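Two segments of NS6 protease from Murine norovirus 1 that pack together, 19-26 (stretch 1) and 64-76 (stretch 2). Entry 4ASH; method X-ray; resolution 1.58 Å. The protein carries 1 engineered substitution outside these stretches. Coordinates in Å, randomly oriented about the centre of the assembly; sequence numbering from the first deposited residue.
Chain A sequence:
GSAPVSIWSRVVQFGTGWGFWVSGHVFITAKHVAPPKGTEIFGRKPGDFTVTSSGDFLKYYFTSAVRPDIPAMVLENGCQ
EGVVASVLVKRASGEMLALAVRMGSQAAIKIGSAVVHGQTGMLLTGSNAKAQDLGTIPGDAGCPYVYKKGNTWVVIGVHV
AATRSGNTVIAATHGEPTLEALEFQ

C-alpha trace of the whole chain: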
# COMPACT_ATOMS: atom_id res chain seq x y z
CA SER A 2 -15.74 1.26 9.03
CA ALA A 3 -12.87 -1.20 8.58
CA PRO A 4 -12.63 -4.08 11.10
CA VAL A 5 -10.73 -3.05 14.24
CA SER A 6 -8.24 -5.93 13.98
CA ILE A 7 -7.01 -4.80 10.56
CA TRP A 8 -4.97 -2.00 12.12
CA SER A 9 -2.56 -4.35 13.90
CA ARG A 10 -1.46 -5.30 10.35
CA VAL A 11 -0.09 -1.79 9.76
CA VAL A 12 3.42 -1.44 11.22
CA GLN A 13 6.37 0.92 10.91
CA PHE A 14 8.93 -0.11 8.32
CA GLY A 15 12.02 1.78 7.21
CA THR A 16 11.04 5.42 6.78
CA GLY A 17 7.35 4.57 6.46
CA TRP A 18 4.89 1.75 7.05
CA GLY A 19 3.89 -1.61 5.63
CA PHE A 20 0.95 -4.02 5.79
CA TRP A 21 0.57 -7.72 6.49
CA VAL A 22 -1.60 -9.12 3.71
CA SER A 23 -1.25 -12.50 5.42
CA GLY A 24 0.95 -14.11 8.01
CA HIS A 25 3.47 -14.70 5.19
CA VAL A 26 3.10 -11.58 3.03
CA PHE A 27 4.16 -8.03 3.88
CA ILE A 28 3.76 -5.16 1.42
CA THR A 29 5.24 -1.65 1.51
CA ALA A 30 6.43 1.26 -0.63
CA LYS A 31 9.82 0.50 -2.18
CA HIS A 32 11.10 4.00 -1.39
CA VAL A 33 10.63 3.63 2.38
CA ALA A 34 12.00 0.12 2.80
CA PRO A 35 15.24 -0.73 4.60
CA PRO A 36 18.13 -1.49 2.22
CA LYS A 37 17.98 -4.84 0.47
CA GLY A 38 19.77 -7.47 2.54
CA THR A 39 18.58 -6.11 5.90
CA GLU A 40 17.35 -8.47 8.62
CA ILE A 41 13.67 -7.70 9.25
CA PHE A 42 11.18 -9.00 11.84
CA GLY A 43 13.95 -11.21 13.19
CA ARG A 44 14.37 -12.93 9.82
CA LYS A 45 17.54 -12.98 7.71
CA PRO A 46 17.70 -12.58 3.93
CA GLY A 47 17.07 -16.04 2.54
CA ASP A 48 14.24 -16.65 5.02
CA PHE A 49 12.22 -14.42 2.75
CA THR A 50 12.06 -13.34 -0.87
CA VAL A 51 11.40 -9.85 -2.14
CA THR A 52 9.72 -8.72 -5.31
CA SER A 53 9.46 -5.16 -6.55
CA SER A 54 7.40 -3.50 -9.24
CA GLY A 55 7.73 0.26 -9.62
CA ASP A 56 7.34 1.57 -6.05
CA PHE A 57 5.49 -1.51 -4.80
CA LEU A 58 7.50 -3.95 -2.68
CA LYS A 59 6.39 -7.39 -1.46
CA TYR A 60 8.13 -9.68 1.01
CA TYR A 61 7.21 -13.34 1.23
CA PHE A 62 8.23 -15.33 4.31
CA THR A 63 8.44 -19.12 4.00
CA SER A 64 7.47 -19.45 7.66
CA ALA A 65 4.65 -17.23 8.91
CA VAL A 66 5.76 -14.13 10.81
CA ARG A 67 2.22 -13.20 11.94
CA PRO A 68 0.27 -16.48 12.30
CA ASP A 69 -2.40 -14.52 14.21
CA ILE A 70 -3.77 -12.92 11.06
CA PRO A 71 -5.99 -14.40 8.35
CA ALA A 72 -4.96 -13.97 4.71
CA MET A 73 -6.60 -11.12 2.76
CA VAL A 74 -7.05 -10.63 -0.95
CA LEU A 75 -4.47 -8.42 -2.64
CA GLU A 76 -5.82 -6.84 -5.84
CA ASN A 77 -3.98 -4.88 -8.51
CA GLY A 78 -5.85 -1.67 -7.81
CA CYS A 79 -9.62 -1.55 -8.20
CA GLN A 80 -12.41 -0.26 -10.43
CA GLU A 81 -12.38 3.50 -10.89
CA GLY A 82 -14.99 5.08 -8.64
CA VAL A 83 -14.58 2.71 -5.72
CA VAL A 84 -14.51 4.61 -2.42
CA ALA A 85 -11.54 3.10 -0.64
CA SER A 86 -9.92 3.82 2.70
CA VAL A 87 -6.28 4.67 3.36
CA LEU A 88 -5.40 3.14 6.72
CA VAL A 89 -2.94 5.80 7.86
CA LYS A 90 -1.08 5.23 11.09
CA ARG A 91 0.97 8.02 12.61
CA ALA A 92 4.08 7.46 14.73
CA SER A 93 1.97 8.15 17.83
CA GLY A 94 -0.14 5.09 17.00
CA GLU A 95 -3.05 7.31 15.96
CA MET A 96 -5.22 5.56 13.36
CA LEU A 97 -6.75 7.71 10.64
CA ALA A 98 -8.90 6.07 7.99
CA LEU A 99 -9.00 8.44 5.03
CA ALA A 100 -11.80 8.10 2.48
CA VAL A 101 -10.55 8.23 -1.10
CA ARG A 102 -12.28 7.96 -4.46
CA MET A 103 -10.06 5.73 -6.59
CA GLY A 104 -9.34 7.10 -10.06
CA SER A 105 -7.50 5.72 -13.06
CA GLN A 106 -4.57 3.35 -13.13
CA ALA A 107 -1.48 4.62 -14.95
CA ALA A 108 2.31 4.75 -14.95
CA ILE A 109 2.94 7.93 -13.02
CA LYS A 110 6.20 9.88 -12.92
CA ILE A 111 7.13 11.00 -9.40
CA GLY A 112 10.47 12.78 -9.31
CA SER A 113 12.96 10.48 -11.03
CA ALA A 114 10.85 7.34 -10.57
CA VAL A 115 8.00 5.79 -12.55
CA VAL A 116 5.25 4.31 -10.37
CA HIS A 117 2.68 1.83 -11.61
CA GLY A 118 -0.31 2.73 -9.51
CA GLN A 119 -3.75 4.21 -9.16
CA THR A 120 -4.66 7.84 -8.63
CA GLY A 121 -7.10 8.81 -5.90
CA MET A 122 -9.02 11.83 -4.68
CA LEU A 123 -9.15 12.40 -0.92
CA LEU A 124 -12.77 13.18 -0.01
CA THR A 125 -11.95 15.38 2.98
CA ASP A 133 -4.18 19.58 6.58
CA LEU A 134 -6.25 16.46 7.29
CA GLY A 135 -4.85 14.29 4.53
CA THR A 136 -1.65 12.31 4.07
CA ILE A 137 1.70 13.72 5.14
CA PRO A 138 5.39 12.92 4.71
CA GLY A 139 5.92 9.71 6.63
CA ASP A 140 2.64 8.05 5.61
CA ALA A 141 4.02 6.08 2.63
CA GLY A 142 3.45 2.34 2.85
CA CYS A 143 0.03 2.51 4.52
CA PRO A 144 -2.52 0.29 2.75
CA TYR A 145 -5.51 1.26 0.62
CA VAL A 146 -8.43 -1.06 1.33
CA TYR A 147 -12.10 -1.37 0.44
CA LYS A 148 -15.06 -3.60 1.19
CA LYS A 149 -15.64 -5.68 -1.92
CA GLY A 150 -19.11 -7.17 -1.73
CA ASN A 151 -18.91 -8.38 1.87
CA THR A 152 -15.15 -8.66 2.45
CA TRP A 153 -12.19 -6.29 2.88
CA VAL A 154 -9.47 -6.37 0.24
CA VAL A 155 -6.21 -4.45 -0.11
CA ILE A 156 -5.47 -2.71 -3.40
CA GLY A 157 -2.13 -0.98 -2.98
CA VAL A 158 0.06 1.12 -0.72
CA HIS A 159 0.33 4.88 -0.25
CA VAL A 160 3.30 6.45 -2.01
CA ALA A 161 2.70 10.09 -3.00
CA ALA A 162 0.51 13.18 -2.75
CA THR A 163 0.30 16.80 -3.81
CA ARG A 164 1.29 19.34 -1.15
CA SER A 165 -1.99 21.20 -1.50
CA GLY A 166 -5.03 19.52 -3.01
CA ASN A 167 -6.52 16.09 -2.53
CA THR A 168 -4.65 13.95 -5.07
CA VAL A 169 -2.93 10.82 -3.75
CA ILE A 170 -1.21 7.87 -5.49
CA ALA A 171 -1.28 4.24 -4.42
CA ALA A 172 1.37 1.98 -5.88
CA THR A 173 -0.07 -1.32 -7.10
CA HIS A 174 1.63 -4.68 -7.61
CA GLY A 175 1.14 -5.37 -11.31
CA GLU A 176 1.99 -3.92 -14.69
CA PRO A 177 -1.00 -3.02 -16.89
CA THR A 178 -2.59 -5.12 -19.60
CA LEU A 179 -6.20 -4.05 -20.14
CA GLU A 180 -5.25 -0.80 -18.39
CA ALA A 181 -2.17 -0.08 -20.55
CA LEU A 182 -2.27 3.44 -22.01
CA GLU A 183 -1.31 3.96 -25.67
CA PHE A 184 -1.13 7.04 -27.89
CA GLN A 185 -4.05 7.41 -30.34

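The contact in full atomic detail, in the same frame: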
# COMPACT_ATOMS: atom_id res chain seq x y z
N GLY A 19 4.25 -0.52 6.52
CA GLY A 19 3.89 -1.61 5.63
C GLY A 19 2.68 -2.34 6.20
O GLY A 19 2.19 -1.98 7.29
N PHE A 20 2.21 -3.36 5.48
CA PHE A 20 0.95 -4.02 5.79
C PHE A 20 1.07 -5.51 5.60
O PHE A 20 1.54 -5.98 4.55
CB PHE A 20 -0.14 -3.49 4.84
CG PHE A 20 -1.52 -4.04 5.12
CD1 PHE A 20 -2.22 -3.65 6.24
CD2 PHE A 20 -2.11 -4.95 4.24
CE1 PHE A 20 -3.49 -4.13 6.49
CE2 PHE A 20 -3.38 -5.43 4.48
CZ PHE A 20 -4.07 -5.03 5.60
N TRP A 21 0.65 -6.27 6.62
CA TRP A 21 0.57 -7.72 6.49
C TRP A 21 -0.68 -8.15 5.75
O TRP A 21 -1.78 -8.09 6.28
CB TRP A 21 0.59 -8.39 7.87
CG TRP A 21 1.90 -8.24 8.55
CD1 TRP A 21 2.23 -7.32 9.50
CD2 TRP A 21 3.09 -9.00 8.30
NE1 TRP A 21 3.54 -7.47 9.88
CE2 TRP A 21 4.10 -8.49 9.15
CE3 TRP A 21 3.40 -10.06 7.44
CZ2 TRP A 21 5.39 -9.01 9.17
CZ3 TRP A 21 4.69 -10.57 7.45
CH2 TRP A 21 5.67 -10.04 8.30
N VAL A 22 -0.50 -8.58 4.50
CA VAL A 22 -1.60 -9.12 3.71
C VAL A 22 -2.00 -10.49 4.27
O VAL A 22 -3.17 -10.87 4.24
CB VAL A 22 -1.20 -9.26 2.24
CG1 VAL A 22 -2.36 -9.85 1.40
CG2 VAL A 22 -0.82 -7.90 1.69
N SER A 23 -1.02 -11.21 4.79
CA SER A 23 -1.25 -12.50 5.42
C SER A 23 -0.16 -12.70 6.43
O SER A 23 0.70 -11.84 6.58
CB SER A 23 -1.18 -13.63 4.40
OG SER A 23 0.16 -13.81 3.94
N GLY A 24 -0.14 -13.84 7.10
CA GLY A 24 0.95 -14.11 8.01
C GLY A 24 2.29 -14.25 7.32
O GLY A 24 3.34 -14.18 7.99
N HIS A 25 2.27 -14.47 6.00
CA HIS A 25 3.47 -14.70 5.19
C HIS A 25 3.84 -13.51 4.31
O HIS A 25 4.96 -13.45 3.81
CB HIS A 25 3.26 -15.91 4.26
CG HIS A 25 3.06 -17.22 4.97
ND1 HIS A 25 4.06 -18.15 5.11
CD2 HIS A 25 1.96 -17.75 5.57
CE1 HIS A 25 3.60 -19.20 5.78
NE2 HIS A 25 2.33 -18.99 6.06
N VAL A 26 2.91 -12.59 4.07
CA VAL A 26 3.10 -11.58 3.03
C VAL A 26 3.00 -10.18 3.59
O VAL A 26 2.00 -9.82 4.21
CB VAL A 26 2.10 -11.74 1.85
CG1 VAL A 26 2.25 -10.59 0.87
CG2 VAL A 26 2.31 -13.06 1.12
N SER A 64 8.15 -19.16 6.40
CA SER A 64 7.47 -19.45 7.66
C SER A 64 6.71 -18.21 8.09
O SER A 64 7.24 -17.11 8.02
CB SER A 64 8.48 -19.82 8.75
OG SER A 64 9.17 -21.00 8.40
N ALA A 65 5.47 -18.39 8.55
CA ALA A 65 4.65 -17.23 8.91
C ALA A 65 5.34 -16.38 9.98
O ALA A 65 5.90 -16.91 10.95
CB ALA A 65 3.29 -17.67 9.39
N VAL A 66 5.29 -15.07 9.78
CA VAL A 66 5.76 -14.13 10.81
C VAL A 66 4.60 -13.72 11.74
O VAL A 66 4.79 -13.56 12.95
CB VAL A 66 6.37 -12.88 10.17
CG1 VAL A 66 6.78 -11.86 11.23
CG2 VAL A 66 7.55 -13.26 9.26
N ARG A 67 3.42 -13.56 11.17
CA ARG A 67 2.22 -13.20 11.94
C ARG A 67 1.13 -14.27 11.76
O ARG A 67 0.17 -14.06 11.03
CB ARG A 67 1.67 -11.84 11.50
CG ARG A 67 2.57 -10.63 11.82
CD ARG A 67 2.45 -10.20 13.28
NE ARG A 67 1.07 -9.96 13.69
CZ ARG A 67 0.43 -8.79 13.58
NH1 ARG A 67 1.03 -7.71 13.08
NH2 ARG A 67 -0.83 -8.71 13.98
N PRO A 68 1.27 -15.40 12.46
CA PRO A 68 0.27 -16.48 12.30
C PRO A 68 -1.10 -16.08 12.85
O PRO A 68 -2.10 -16.75 12.57
CB PRO A 68 0.87 -17.62 13.13
CG PRO A 68 1.71 -16.94 14.16
CD PRO A 68 2.29 -15.73 13.47
N ASP A 69 -1.15 -14.98 13.59
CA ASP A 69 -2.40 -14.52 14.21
C ASP A 69 -3.36 -13.83 13.25
O ASP A 69 -4.46 -13.44 13.63
CB ASP A 69 -2.11 -13.59 15.41
CG ASP A 69 -1.30 -12.36 15.02
OD1 ASP A 69 -0.29 -12.50 14.30
OD2 ASP A 69 -1.66 -11.24 15.46
N ILE A 70 -2.95 -13.69 11.99
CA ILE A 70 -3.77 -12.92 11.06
C ILE A 70 -4.22 -13.76 9.86
O ILE A 70 -3.44 -14.50 9.27
CB ILE A 70 -3.06 -11.66 10.57
CG1 ILE A 70 -1.84 -12.02 9.72
CG2 ILE A 70 -2.65 -10.78 11.74
CD1 ILE A 70 -1.07 -10.83 9.25
N PRO A 71 -5.51 -13.66 9.52
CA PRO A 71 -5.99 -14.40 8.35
C PRO A 71 -5.55 -13.73 7.05
O PRO A 71 -5.41 -12.50 6.99
CB PRO A 71 -7.51 -14.32 8.50
CG PRO A 71 -7.74 -13.04 9.21
CD PRO A 71 -6.58 -12.89 10.18
N ALA A 72 -5.32 -14.53 6.02
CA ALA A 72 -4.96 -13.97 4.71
C ALA A 72 -6.08 -13.12 4.14
O ALA A 72 -7.26 -13.46 4.29
CB ALA A 72 -4.62 -15.09 3.73
N MET A 73 -5.69 -12.03 3.47
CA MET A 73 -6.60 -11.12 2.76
C MET A 73 -6.28 -11.15 1.29
O MET A 73 -5.17 -11.53 0.89
CB MET A 73 -6.38 -9.68 3.23
CG MET A 73 -7.12 -9.31 4.47
SD MET A 73 -6.62 -7.64 4.94
CE MET A 73 -7.20 -6.65 3.58
N VAL A 74 -7.25 -10.77 0.48
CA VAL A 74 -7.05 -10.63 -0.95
C VAL A 74 -6.22 -9.39 -1.26
O VAL A 74 -6.51 -8.31 -0.75
CB VAL A 74 -8.41 -10.49 -1.66
CG1 VAL A 74 -8.23 -10.10 -3.11
CG2 VAL A 74 -9.19 -11.79 -1.55
N LEU A 75 -5.19 -9.56 -2.07
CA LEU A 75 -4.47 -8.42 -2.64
C LEU A 75 -4.86 -8.29 -4.11
O LEU A 75 -4.63 -9.20 -4.91
CB LEU A 75 -2.95 -8.63 -2.52
CG LEU A 75 -2.04 -7.66 -3.26
CD1 LEU A 75 -2.22 -6.24 -2.74
CD2 LEU A 75 -0.59 -8.10 -3.13
N GLU A 76 -5.46 -7.15 -4.45
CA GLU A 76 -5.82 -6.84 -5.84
C GLU A 76 -4.83 -5.87 -6.46
O GLU A 76 -4.13 -5.16 -5.76
CB GLU A 76 -7.23 -6.25 -5.89
CG GLU A 76 -8.32 -7.33 -5.82
CD GLU A 76 -9.72 -6.77 -5.97
OE1 GLU A 76 -9.88 -5.53 -6.03
OE2 GLU A 76 -10.68 -7.58 -6.03
O HOH W 1 -2.35 -15.54 7.23

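Three backbone hydrogen bonds, all donated by stretch 2, tie the segments together. Met73 N gives its proton to Val22 O at 2.9 Å. Further along, Gly24 O accepts twice, from Val66 N at 2.8 Å and from Arg67 N at 3.2 Å, the second nearly linear at 172°; a carbonyl can do this because its oxygen has two lone pairs. A water adds an indirect link, accepting from Gly24 N at 2.8 Å and donating to Ile70 O at 2.5 Å.

Glycine suits position 24 because the backbones come so close: Gly24 CA lies 3.1 Å from Arg67 O, and a CB built in ideal geometry on Gly24 would clash with that same oxygen.

Aromatic rings supply much of the side-chain packing. Trp21 points toward stretch 2 and offers a broad apolar surface. Arg67 CG lies over one face, 3.8 Å from the centroid of the five-membered ring and 10° off its normal, a CH-pi contact. Trp21 CH2 meets Val66 CB at 3.5 Å, while Trp21 CB touches Ile70 CD1 at 3.3 Å. His25 makes a smaller version of the face contact, with Ala65 CB 3.9 Å from its ring centroid; the short methyl side chain fits against the flat imidazole. Phe20 instead presents its edge, Phe20 CZ lying 3.7 Å from Met73 SD. Aliphatic packing continues where Val22 CG1 approaches Leu75 CB at 4.1 Å.

Polar side chains brace each segment internally. Ser23 OG accepts from His25 N at 3.0 Å and, weakly, from Val26 N at 3.0 Å. Within the type I turn from Arg67 to Ile70, Arg67 NE forms a salt bridge with Asp69 OD1 at 2.9 Å, and Arg67 NH2 donates to Asp69 OD2 at 3.0 Å. Arginine thus combines an aliphatic stem that packs on tryptophan with a charged end that pairs with aspartate.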